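Local coordinates for protein geranyltranstransferase (Methylococcus capsulatus, PDB 3TS7) that probably catalyses the magnesium-dependent condensation of isoprenoid diphosphates to (2E,6E)-farnesyl diphosphate, at residues Q226-E235 against N255-K266; P157-D167 against N182-L191. All blocks are in the same frame, centred on the assembly; numbering follows the deposited sequence. Where two conformers were deposited one is given.

Contact 1 (Q226-E235 against N255-K266); sequences QIQDDILDEE and NYPALLGLSGAK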
loop_
_atom_site.group_PDB
_atom_site.type_symbol
_atom_site.label_atom_id
_atom_site.label_comp_id
_atom_site.label_asym_id
_atom_site.label_seq_id
_atom_site.Cartn_x
_atom_site.Cartn_y
_atom_site.Cartn_z
ATOM N N GLN B 226 -4.692 -19.658 -14.834
ATOM C CA GLN B 226 -4.094 -20.410 -13.743
ATOM C C GLN B 226 -4.448 -21.902 -13.800
ATOM O O GLN B 226 -3.620 -22.731 -13.453
ATOM C CB GLN B 226 -4.434 -19.783 -12.415
ATOM C CG GLN B 226 -3.695 -18.481 -12.218
ATOM C CD GLN B 226 -3.974 -17.889 -10.885
ATOM O OE1 GLN B 226 -5.125 -17.638 -10.531
ATOM N NE2 GLN B 226 -2.926 -17.668 -10.116
ATOM N N ILE B 227 -5.651 -22.228 -14.276
ATOM C CA ILE B 227 -5.998 -23.621 -14.569
ATOM C C ILE B 227 -4.992 -24.146 -15.599
ATOM O O ILE B 227 -4.397 -25.209 -15.411
ATOM C CB ILE B 227 -7.442 -23.796 -15.092
ATOM C CG1 ILE B 227 -8.462 -23.392 -14.029
ATOM C CG2 ILE B 227 -7.684 -25.272 -15.499
ATOM C CD1 ILE B 227 -9.894 -23.230 -14.560
ATOM N N GLN B 228 -4.758 -23.365 -16.655
ATOM C CA GLN B 228 -3.769 -23.729 -17.678
ATOM C C GLN B 228 -2.311 -23.821 -17.183
ATOM O O GLN B 228 -1.557 -24.691 -17.639
ATOM C CB GLN B 228 -3.904 -22.846 -18.933
ATOM C CG GLN B 228 -3.063 -23.294 -20.140
ATOM C CD GLN B 228 -3.526 -24.604 -20.765
ATOM O OE1 GLN B 228 -4.688 -24.988 -20.649
ATOM N NE2 GLN B 228 -2.611 -25.291 -21.441
ATOM N N ASP B 229 -1.924 -22.942 -16.256
ATOM C CA ASP B 229 -0.639 -23.077 -15.559
ATOM C C ASP B 229 -0.496 -24.456 -14.918
ATOM O O ASP B 229 0.549 -25.091 -15.040
ATOM C CB ASP B 229 -0.465 -22.004 -14.476
ATOM C CG ASP B 229 0.007 -20.662 -15.034
ATOM O OD1 ASP B 229 -0.035 -19.660 -14.281
ATOM O OD2 ASP B 229 0.416 -20.605 -16.215
ATOM N N ASP B 230 -1.545 -24.902 -14.233
ATOM C CA ASP B 230 -1.541 -26.216 -13.588
ATOM C C ASP B 230 -1.449 -27.357 -14.597
ATOM O O ASP B 230 -0.700 -28.305 -14.374
ATOM C CB ASP B 230 -2.775 -26.387 -12.699
ATOM C CG ASP B 230 -2.683 -25.577 -11.423
ATOM O OD1 ASP B 230 -1.670 -24.870 -11.252
ATOM O OD2 ASP B 230 -3.619 -25.639 -10.600
ATOM N N ILE B 231 -2.188 -27.233 -15.705
ATOM C CA ILE B 231 -2.203 -28.229 -16.773
ATOM C C ILE B 231 -0.813 -28.426 -17.374
ATOM O O ILE B 231 -0.374 -29.566 -17.557
ATOM C CB ILE B 231 -3.258 -27.904 -17.852
ATOM C CG1 ILE B 231 -4.654 -28.072 -17.260
ATOM C CG2 ILE B 231 -3.101 -28.807 -19.078
ATOM C CD1 ILE B 231 -5.748 -27.420 -18.062
ATOM N N LEU B 232 -0.108 -27.324 -17.627
ATOM C CA LEU B 232 1.231 -27.396 -18.215
ATOM C C LEU B 232 2.252 -27.983 -17.231
ATOM O O LEU B 232 3.145 -28.735 -17.626
ATOM C CB LEU B 232 1.671 -26.034 -18.771
ATOM C CG LEU B 232 0.828 -25.495 -19.942
ATOM C CD1 LEU B 232 1.006 -23.986 -20.117
ATOM C CD2 LEU B 232 1.096 -26.223 -21.255
ATOM N N ASP B 233 2.077 -27.656 -15.954
ATOM C CA ASP B 233 2.834 -28.254 -14.854
ATOM C C ASP B 233 2.619 -29.767 -14.739
ATOM O O ASP B 233 3.590 -30.519 -14.618
ATOM C CB ASP B 233 2.453 -27.585 -13.529
ATOM C CG ASP B 233 3.296 -26.370 -13.220
ATOM O OD1 ASP B 233 4.136 -25.977 -14.059
ATOM O OD2 ASP B 233 3.120 -25.808 -12.123
ATOM N N GLU B 234 1.352 -30.194 -14.770
ATOM C CA GLU B 234 0.977 -31.608 -14.694
ATOM C C GLU B 234 1.530 -32.397 -15.878
ATOM O O GLU B 234 2.077 -33.489 -15.699
ATOM C CB GLU B 234 -0.546 -31.761 -14.601
ATOM C CG GLU B 234 -1.121 -33.100 -15.111
ATOM C CD GLU B 234 -0.971 -34.248 -14.134
ATOM O OE1 GLU B 234 -0.689 -34.001 -12.942
ATOM O OE2 GLU B 234 -1.151 -35.409 -14.560
ATOM N N GLU B 235 1.401 -31.829 -17.075
ATOM C CA GLU B 235 1.951 -32.422 -18.292
ATOM C C GLU B 235 3.474 -32.487 -18.297
ATOM O O GLU B 235 4.045 -33.418 -18.862
ATOM C CB GLU B 235 1.469 -31.667 -19.532
ATOM C CG GLU B 235 0.104 -32.108 -20.025
ATOM C CD GLU B 235 -0.581 -31.060 -20.881
ATOM O OE1 GLU B 235 -1.783 -31.232 -21.160
ATOM O OE2 GLU B 235 0.068 -30.065 -21.273
ATOM N N ASN B 255 -4.199 -28.312 -6.693
ATOM C CA ASN B 255 -4.189 -27.870 -8.078
ATOM C C ASN B 255 -5.390 -28.448 -8.813
ATOM O O ASN B 255 -6.076 -29.353 -8.305
ATOM C CB ASN B 255 -2.868 -28.224 -8.784
ATOM C CG ASN B 255 -2.572 -29.718 -8.775
ATOM O OD1 ASN B 255 -2.890 -30.429 -9.724
ATOM N ND2 ASN B 255 -1.973 -30.195 -7.696
ATOM N N TYR B 256 -5.650 -27.906 -9.998
ATOM C CA TYR B 256 -6.830 -28.278 -10.763
ATOM C C TYR B 256 -6.815 -29.714 -11.326
ATOM O O TYR B 256 -7.829 -30.405 -11.210
ATOM C CB TYR B 256 -7.127 -27.240 -11.857
ATOM C CG TYR B 256 -7.622 -25.903 -11.339
ATOM C CD1 TYR B 256 -8.983 -25.695 -11.094
ATOM C CD2 TYR B 256 -6.727 -24.846 -11.095
ATOM C CE1 TYR B 256 -9.454 -24.465 -10.611
ATOM C CE2 TYR B 256 -7.190 -23.598 -10.611
ATOM C CZ TYR B 256 -8.558 -23.423 -10.385
ATOM O OH TYR B 256 -9.049 -22.215 -9.932
ATOM N N PRO B 257 -5.691 -30.165 -11.944
ATOM C CA PRO B 257 -5.752 -31.556 -12.423
ATOM C C PRO B 257 -5.765 -32.606 -11.304
ATOM O O PRO B 257 -6.342 -33.667 -11.498
ATOM C CB PRO B 257 -4.482 -31.701 -13.269
ATOM C CG PRO B 257 -4.048 -30.293 -13.576
ATOM C CD PRO B 257 -4.441 -29.514 -12.378
ATOM N N ALA B 258 -5.148 -32.321 -10.158
ATOM C CA ALA B 258 -5.226 -33.246 -9.009
ATOM C C ALA B 258 -6.662 -33.386 -8.522
ATOM O O ALA B 258 -7.123 -34.484 -8.237
ATOM C CB ALA B 258 -4.315 -32.810 -7.864
ATOM N N LEU B 259 -7.372 -32.269 -8.471
ATOM C CA LEU B 259 -8.751 -32.235 -8.037
ATOM C C LEU B 259 -9.755 -32.809 -9.052
ATOM O O LEU B 259 -10.729 -33.466 -8.670
ATOM C CB LEU B 259 -9.108 -30.785 -7.756
ATOM C CG LEU B 259 -10.409 -30.488 -7.051
ATOM C CD1 LEU B 259 -10.398 -31.238 -5.747
ATOM C CD2 LEU B 259 -10.460 -28.989 -6.822
ATOM N N LEU B 260 -9.535 -32.549 -10.338
ATOM C CA LEU B 260 -10.570 -32.836 -11.332
ATOM C C LEU B 260 -10.178 -33.904 -12.340
ATOM O O LEU B 260 -11.015 -34.336 -13.121
ATOM C CB LEU B 260 -10.961 -31.557 -12.086
ATOM C CG LEU B 260 -11.480 -30.360 -11.290
ATOM C CD1 LEU B 260 -11.326 -29.081 -12.104
ATOM C CD2 LEU B 260 -12.926 -30.562 -10.865
ATOM N N GLY B 261 -8.913 -34.318 -12.327
ATOM C CA GLY B 261 -8.352 -35.060 -13.452
ATOM C C GLY B 261 -7.889 -34.075 -14.511
ATOM O O GLY B 261 -8.369 -32.932 -14.562
ATOM N N LEU B 262 -6.953 -34.515 -15.349
ATOM C CA LEU B 262 -6.409 -33.678 -16.413
ATOM C C LEU B 262 -7.477 -33.241 -17.437
ATOM O O LEU B 262 -7.518 -32.071 -17.814
ATOM C CB LEU B 262 -5.221 -34.367 -17.093
ATOM C CG LEU B 262 -4.473 -33.639 -18.223
ATOM C CD1 LEU B 262 -3.735 -32.388 -17.729
ATOM C CD2 LEU B 262 -3.506 -34.586 -18.916
ATOM N N SER B 263 -8.348 -34.166 -17.846
ATOM C CA SER B 263 -9.441 -33.857 -18.784
ATOM C C SER B 263 -10.479 -32.915 -18.176
ATOM O O SER B 263 -10.994 -32.027 -18.857
ATOM C CB SER B 263 -10.160 -35.133 -19.249
ATOM O OG SER B 263 -9.473 -36.288 -18.816
ATOM N N GLY B 264 -10.807 -33.125 -16.904
ATOM C CA GLY B 264 -11.700 -32.216 -16.187
ATOM C C GLY B 264 -11.122 -30.804 -16.045
ATOM O O GLY B 264 -11.855 -29.825 -16.145
ATOM N N ALA B 265 -9.817 -30.713 -15.793
ATOM C CA ALA B 265 -9.105 -29.432 -15.725
ATOM C C ALA B 265 -9.079 -28.744 -17.091
ATOM O O ALA B 265 -9.421 -27.569 -17.202
ATOM C CB ALA B 265 -7.694 -29.632 -15.206
ATOM N N LYS B 266 -8.713 -29.494 -18.122
ATOM C CA LYS B 266 -8.782 -29.017 -19.515
ATOM C C LYS B 266 -10.134 -28.484 -19.915
ATOM O O LYS B 266 -10.202 -27.414 -20.508
ATOM C CB LYS B 266 -8.346 -30.099 -20.490
ATOM C CG LYS B 266 -6.854 -30.240 -20.560
ATOM C CD LYS B 266 -6.452 -31.264 -21.586
ATOM C CE LYS B 266 -4.955 -31.411 -21.571
ATOM N NZ LYS B 266 -4.489 -32.601 -22.328
#
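Asp230 OD2 accepts a nearly straight hydrogen bond from Tyr256 N (3.1 Å, 164° at the hydrogen). The N-H comes to the anti side of the oxygen, somewhat out of the carboxylate plane. The same oxygen lies 3.2 Å from Tyr256 CD2, at the edge of the ring. Aspartate suits this place because its short side chain offers an acceptor to the start of helix 256-260. That start is also capped from within: Asn255, at the N-cap, accepts from Ala258 N through OD1.

Tyr256 turns its ring face to Ile227. CG1 of Ile227 stands anti to the carbonyl carbon (chi1 -64°), which brings it almost on the normal of the Tyr256 ring, 3.4 Å above its centre, a true CH-pi contact. The other branch, CG2 of Ile227, meets the carbonyl of Ala265.

One helical turn on, Ile231 is a knob in a hole formed by Pro257, Leu262, Ala265 and Lys266. Its CD1 lies 3.6 Å from Lys266 N and its CG2 3.9 Å from Leu262 CD1; small Ala265 leaves room for the branched chain. Pro257, with its compact ring, meets the CB atoms of Asp230 and Glu234. At the far end the extended chains of Glu235 and Lys266 come from opposite directions and form a salt bridge, OE1 of Glu235 to NZ of Lys266 at 3.2 Å.

Asp229, Asp230 and Asp233 belong to a DDxxD sequence, the second aspartate-rich motif of this family, which in relatives binds magnesium; Asp229 here pairs with Arg300. The segment on helix 208-237 runs roughly antiparallel (151°) to 262-266, while helix 177-201 packs Leu177, Leu180 and Glu181 against Tyr256.

Contact 2 (P157-D167 against N182-L191); sequences PAGMVGGQAID and NMHIRKTGAL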
loop_
_atom_site.group_PDB
_atom_site.type_symbol
_atom_site.label_atom_id
_atom_site.label_comp_id
_atom_site.label_asym_id
_atom_site.label_seq_id
_atom_site.Cartn_x
_atom_site.Cartn_y
_atom_site.Cartn_z
ATOM N N PRO B 157 -6.838 -7.215 2.185
ATOM C CA PRO B 157 -7.136 -8.520 2.790
ATOM C C PRO B 157 -8.278 -9.273 2.102
ATOM O O PRO B 157 -8.333 -10.489 2.194
ATOM C CB PRO B 157 -7.526 -8.172 4.233
ATOM C CG PRO B 157 -7.807 -6.688 4.238
ATOM C CD PRO B 157 -6.947 -6.111 3.154
ATOM N N ALA B 158 -9.192 -8.564 1.446
ATOM C CA ALA B 158 -10.284 -9.236 0.744
ATOM C C ALA B 158 -9.899 -9.574 -0.700
ATOM O O ALA B 158 -10.590 -10.351 -1.369
ATOM C CB ALA B 158 -11.574 -8.431 0.817
ATOM N N GLY B 159 -8.765 -9.037 -1.150
ATOM C CA GLY B 159 -8.200 -9.366 -2.441
ATOM C C GLY B 159 -6.869 -10.080 -2.368
ATOM O O GLY B 159 -6.730 -11.101 -1.681
ATOM N N MET B 160 -5.895 -9.537 -3.096
ATOM C CA MET B 160 -4.557 -10.109 -3.282
ATOM C C MET B 160 -3.827 -10.618 -2.021
ATOM O O MET B 160 -3.303 -11.754 -2.020
ATOM C CB MET B 160 -3.673 -9.080 -3.984
ATOM C CG MET B 160 -2.294 -9.580 -4.386
ATOM S SD MET B 160 -1.369 -8.242 -5.167
ATOM C CE MET B 160 -0.977 -7.265 -3.703
ATOM N N VAL B 161 -3.791 -9.783 -0.972
ATOM C CA VAL B 161 -3.057 -10.117 0.269
ATOM C C VAL B 161 -3.705 -11.295 0.999
ATOM O O VAL B 161 -3.032 -12.255 1.351
ATOM C CB VAL B 161 -2.879 -8.872 1.182
ATOM C CG1 VAL B 161 -2.596 -9.254 2.638
ATOM C CG2 VAL B 161 -1.744 -8.023 0.636
ATOM N N GLY B 162 -5.015 -11.220 1.185
ATOM C CA GLY B 162 -5.772 -12.313 1.770
ATOM C C GLY B 162 -5.716 -13.592 0.950
ATOM O O GLY B 162 -5.715 -14.681 1.507
ATOM N N GLY B 163 -5.636 -13.460 -0.372
ATOM C CA GLY B 163 -5.487 -14.625 -1.242
ATOM C C GLY B 163 -4.163 -15.322 -1.038
ATOM O O GLY B 163 -4.074 -16.564 -1.103
ATOM N N GLN B 164 -3.124 -14.534 -0.777
ATOM C CA GLN B 164 -1.820 -15.101 -0.478
ATOM C C GLN B 164 -1.847 -15.811 0.887
ATOM O O GLN B 164 -1.289 -16.904 1.017
ATOM C CB GLN B 164 -0.697 -14.051 -0.589
ATOM C CG GLN B 164 0.696 -14.503 -0.100
ATOM C CD GLN B 164 1.349 -15.637 -0.894
ATOM O OE1 GLN B 164 0.738 -16.268 -1.756
ATOM N NE2 GLN B 164 2.617 -15.897 -0.589
ATOM N N ALA B 165 -2.540 -15.212 1.863
ATOM C CA ALA B 165 -2.769 -15.836 3.177
ATOM C C ALA B 165 -3.516 -17.169 3.063
ATOM O O ALA B 165 -3.148 -18.141 3.721
ATOM C CB ALA B 165 -3.516 -14.899 4.115
ATOM N N ILE B 166 -4.558 -17.209 2.229
ATOM C CA ILE B 166 -5.311 -18.450 1.990
ATOM C C ILE B 166 -4.425 -19.517 1.326
ATOM O O ILE B 166 -4.447 -20.689 1.716
ATOM C CB ILE B 166 -6.617 -18.173 1.218
ATOM C CG1 ILE B 166 -7.545 -17.316 2.085
ATOM C CG2 ILE B 166 -7.336 -19.488 0.822
ATOM C CD1 ILE B 166 -8.713 -16.740 1.326
ATOM N N ASP B 167 -3.615 -19.089 0.364
ATOM C CA ASP B 167 -2.650 -19.946 -0.322
ATOM C C ASP B 167 -1.607 -20.591 0.618
ATOM O O ASP B 167 -1.283 -21.778 0.478
ATOM C CB ASP B 167 -1.958 -19.137 -1.417
ATOM C CG ASP B 167 -1.298 -20.000 -2.473
ATOM O OD1 ASP B 167 -1.376 -21.242 -2.404
ATOM O OD2 ASP B 167 -0.698 -19.422 -3.394
ATOM N N ASN B 182 -11.875 -19.856 -5.208
ATOM C CA ASN B 182 -11.953 -18.675 -4.329
ATOM C C ASN B 182 -10.599 -18.069 -3.971
ATOM O O ASN B 182 -10.427 -16.844 -3.935
ATOM C CB ASN B 182 -12.718 -18.998 -3.038
ATOM C CG ASN B 182 -12.585 -17.890 -1.985
ATOM O OD1 ASN B 182 -13.253 -16.867 -2.070
ATOM N ND2 ASN B 182 -11.730 -18.105 -0.994
ATOM N N MET B 183 -9.660 -18.952 -3.679
ATOM C CA MET B 183 -8.299 -18.599 -3.419
ATOM C C MET B 183 -7.659 -17.896 -4.619
ATOM O O MET B 183 -7.017 -16.848 -4.462
ATOM C CB MET B 183 -7.538 -19.877 -3.134
ATOM C CG MET B 183 -6.232 -19.675 -2.488
ATOM S SD MET B 183 -5.027 -20.569 -3.410
ATOM C CE MET B 183 -4.386 -19.198 -4.291
ATOM N N HIS B 184 -7.822 -18.476 -5.807
ATOM C CA HIS B 184 -7.254 -17.889 -7.023
ATOM C C HIS B 184 -7.898 -16.560 -7.429
ATOM O O HIS B 184 -7.199 -15.657 -7.902
ATOM C CB HIS B 184 -7.306 -18.875 -8.193
ATOM C CG HIS B 184 -6.229 -19.908 -8.166
ATOM N ND1 HIS B 184 -4.886 -19.586 -8.153
ATOM C CD2 HIS B 184 -6.290 -21.264 -8.173
ATOM C CE1 HIS B 184 -4.165 -20.693 -8.144
ATOM N NE2 HIS B 184 -4.993 -21.725 -8.160
ATOM N N ILE B 185 -9.212 -16.464 -7.222
ATOM C CA ILE B 185 -10.018 -15.253 -7.455
ATOM C C ILE B 185 -9.506 -14.103 -6.576
ATOM O O ILE B 185 -9.355 -12.968 -7.046
ATOM C CB ILE B 185 -11.523 -15.536 -7.216
ATOM C CG1 ILE B 185 -12.114 -16.324 -8.394
ATOM C CG2 ILE B 185 -12.367 -14.257 -7.067
ATOM C CD1 ILE B 185 -13.424 -17.089 -8.056
ATOM N N ARG B 186 -9.180 -14.414 -5.322
ATOM C CA ARG B 186 -8.663 -13.395 -4.420
ATOM C C ARG B 186 -7.199 -13.056 -4.701
ATOM O O ARG B 186 -6.869 -11.864 -4.893
ATOM C CB ARG B 186 -8.886 -13.789 -2.953
ATOM C CG ARG B 186 -10.333 -13.793 -2.503
ATOM C CD ARG B 186 -10.454 -14.737 -1.298
ATOM N NE ARG B 186 -11.782 -14.745 -0.693
ATOM C CZ ARG B 186 -12.144 -13.989 0.341
ATOM N NH1 ARG B 186 -11.277 -13.136 0.903
ATOM N NH2 ARG B 186 -13.382 -14.085 0.813
ATOM N N LYS B 187 -6.348 -14.087 -4.767
ATOM C CA LYS B 187 -4.892 -13.921 -4.915
ATOM C C LYS B 187 -4.465 -13.239 -6.216
ATOM O O LYS B 187 -3.521 -12.446 -6.226
ATOM C CB LYS B 187 -4.161 -15.269 -4.773
ATOM C CG LYS B 187 -2.644 -15.232 -5.091
ATOM C CD LYS B 187 -1.854 -16.322 -4.379
ATOM C CE LYS B 187 -0.451 -16.474 -4.974
ATOM N NZ LYS B 187 0.535 -15.498 -4.423
ATOM N N THR B 188 -5.143 -13.581 -7.307
ATOM C CA THR B 188 -4.714 -13.207 -8.651
ATOM C C THR B 188 -5.837 -12.476 -9.374
ATOM O O THR B 188 -5.611 -11.488 -10.081
ATOM C CB THR B 188 -4.292 -14.483 -9.441
ATOM O OG1 THR B 188 -3.252 -15.163 -8.720
ATOM C CG2 THR B 188 -3.785 -14.157 -10.834
ATOM N N GLY B 189 -7.052 -12.972 -9.177
ATOM C CA GLY B 189 -8.202 -12.473 -9.910
ATOM C C GLY B 189 -8.559 -11.031 -9.622
ATOM O O GLY B 189 -8.859 -10.283 -10.550
ATOM N N ALA B 190 -8.510 -10.626 -8.349
ATOM C CA ALA B 190 -8.962 -9.287 -7.964
ATOM C C ALA B 190 -8.138 -8.204 -8.670
ATOM O O ALA B 190 -8.709 -7.238 -9.175
ATOM C CB ALA B 190 -8.958 -9.104 -6.426
ATOM N N LEU B 191 -6.818 -8.392 -8.757
ATOM C CA LEU B 191 -5.958 -7.367 -9.365
ATOM C C LEU B 191 -6.099 -7.337 -10.892
ATOM O O LEU B 191 -5.939 -6.285 -11.511
ATOM C CB LEU B 191 -4.482 -7.535 -8.969
ATOM C CG LEU B 191 -3.536 -6.358 -9.268
ATOM C CD1 LEU B 191 -4.009 -5.082 -8.569
ATOM C CD2 LEU B 191 -2.079 -6.680 -8.928
HETATM O O HOH W 1 -8.739 -12.262 0.289
#
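Asn182 touches Ile166 CD1 through ND2, while its OD1 accepts from Arg186 NE (2.9 Å, 160°) in the guanidinium plane. Met183 follows, its bent chain sliding past Ile166: CG of Met183 is only 3.5 Å from Ile166 CG2, a tight fit. The flexible thioether then curls on to Asp167, with Met183 CE 3.7 Å from Asp167 CG.

Arg186 reaches out extended. Its CD packs on Ile166 CD1, and NH1 donates to a water (2.8 Å) that gives its own protons to the carbonyls of Pro157 and Gly159, tying the turn before helix 160-168 to the arginine. Arg186 O also receives a CA-H...O contact from Met160.

Lys187 crosses where the backbones are nearest, its CA 3.8 Å from that of Gly163, which, with no side chain, lets them come this close. In one of the two deposited conformers of Lys187, a bend at the last torsion (chi4 83°) brings NZ above the amide plane of Gln164, where it donates to OE1 at 2.8 Å. Ala190, small enough for this close spacing, sets its CB on Gly159 CA, and Leu191 CD2 meets Met160 SD. Met34 of the second subunit covers Ile166, Asn182 and Arg186.

In that conformer Lys187 also has a long, weak link to Asp90, and Gln164 a weak one to Asp96, near the first aspartate-rich motif. The axes of 160-167 and 182-191, near-antiparallel, approach to 6.6 Å. This close glycine packing is part of the all-helical isoprenoid synthase fold and probably lies beside the site where relatives bind diphosphate through magnesium.

Overall arrangement
Along the chain, helix 160-168 is the first of the helices involved, and contact 2 closes the loop of 14 residues that leads into 182-191 on helix 177-201. Helix 208-237 follows, and after it contact 1 closes a second loop, of 19 residues, part of which (242-252) is not modelled, bringing 255-266 back onto 226-235. The two loops stand in series, neither nested nor crossed. Although the centres are about 20 Å apart, the contacts meet through the consecutive helices 177-201 and 208-237: Gln226 lies on Thr188 and His184, and Tyr256 on His184. Helices 160-168, 177-201, 208-237, 256-260 and 262-279 are thereby linked through packing.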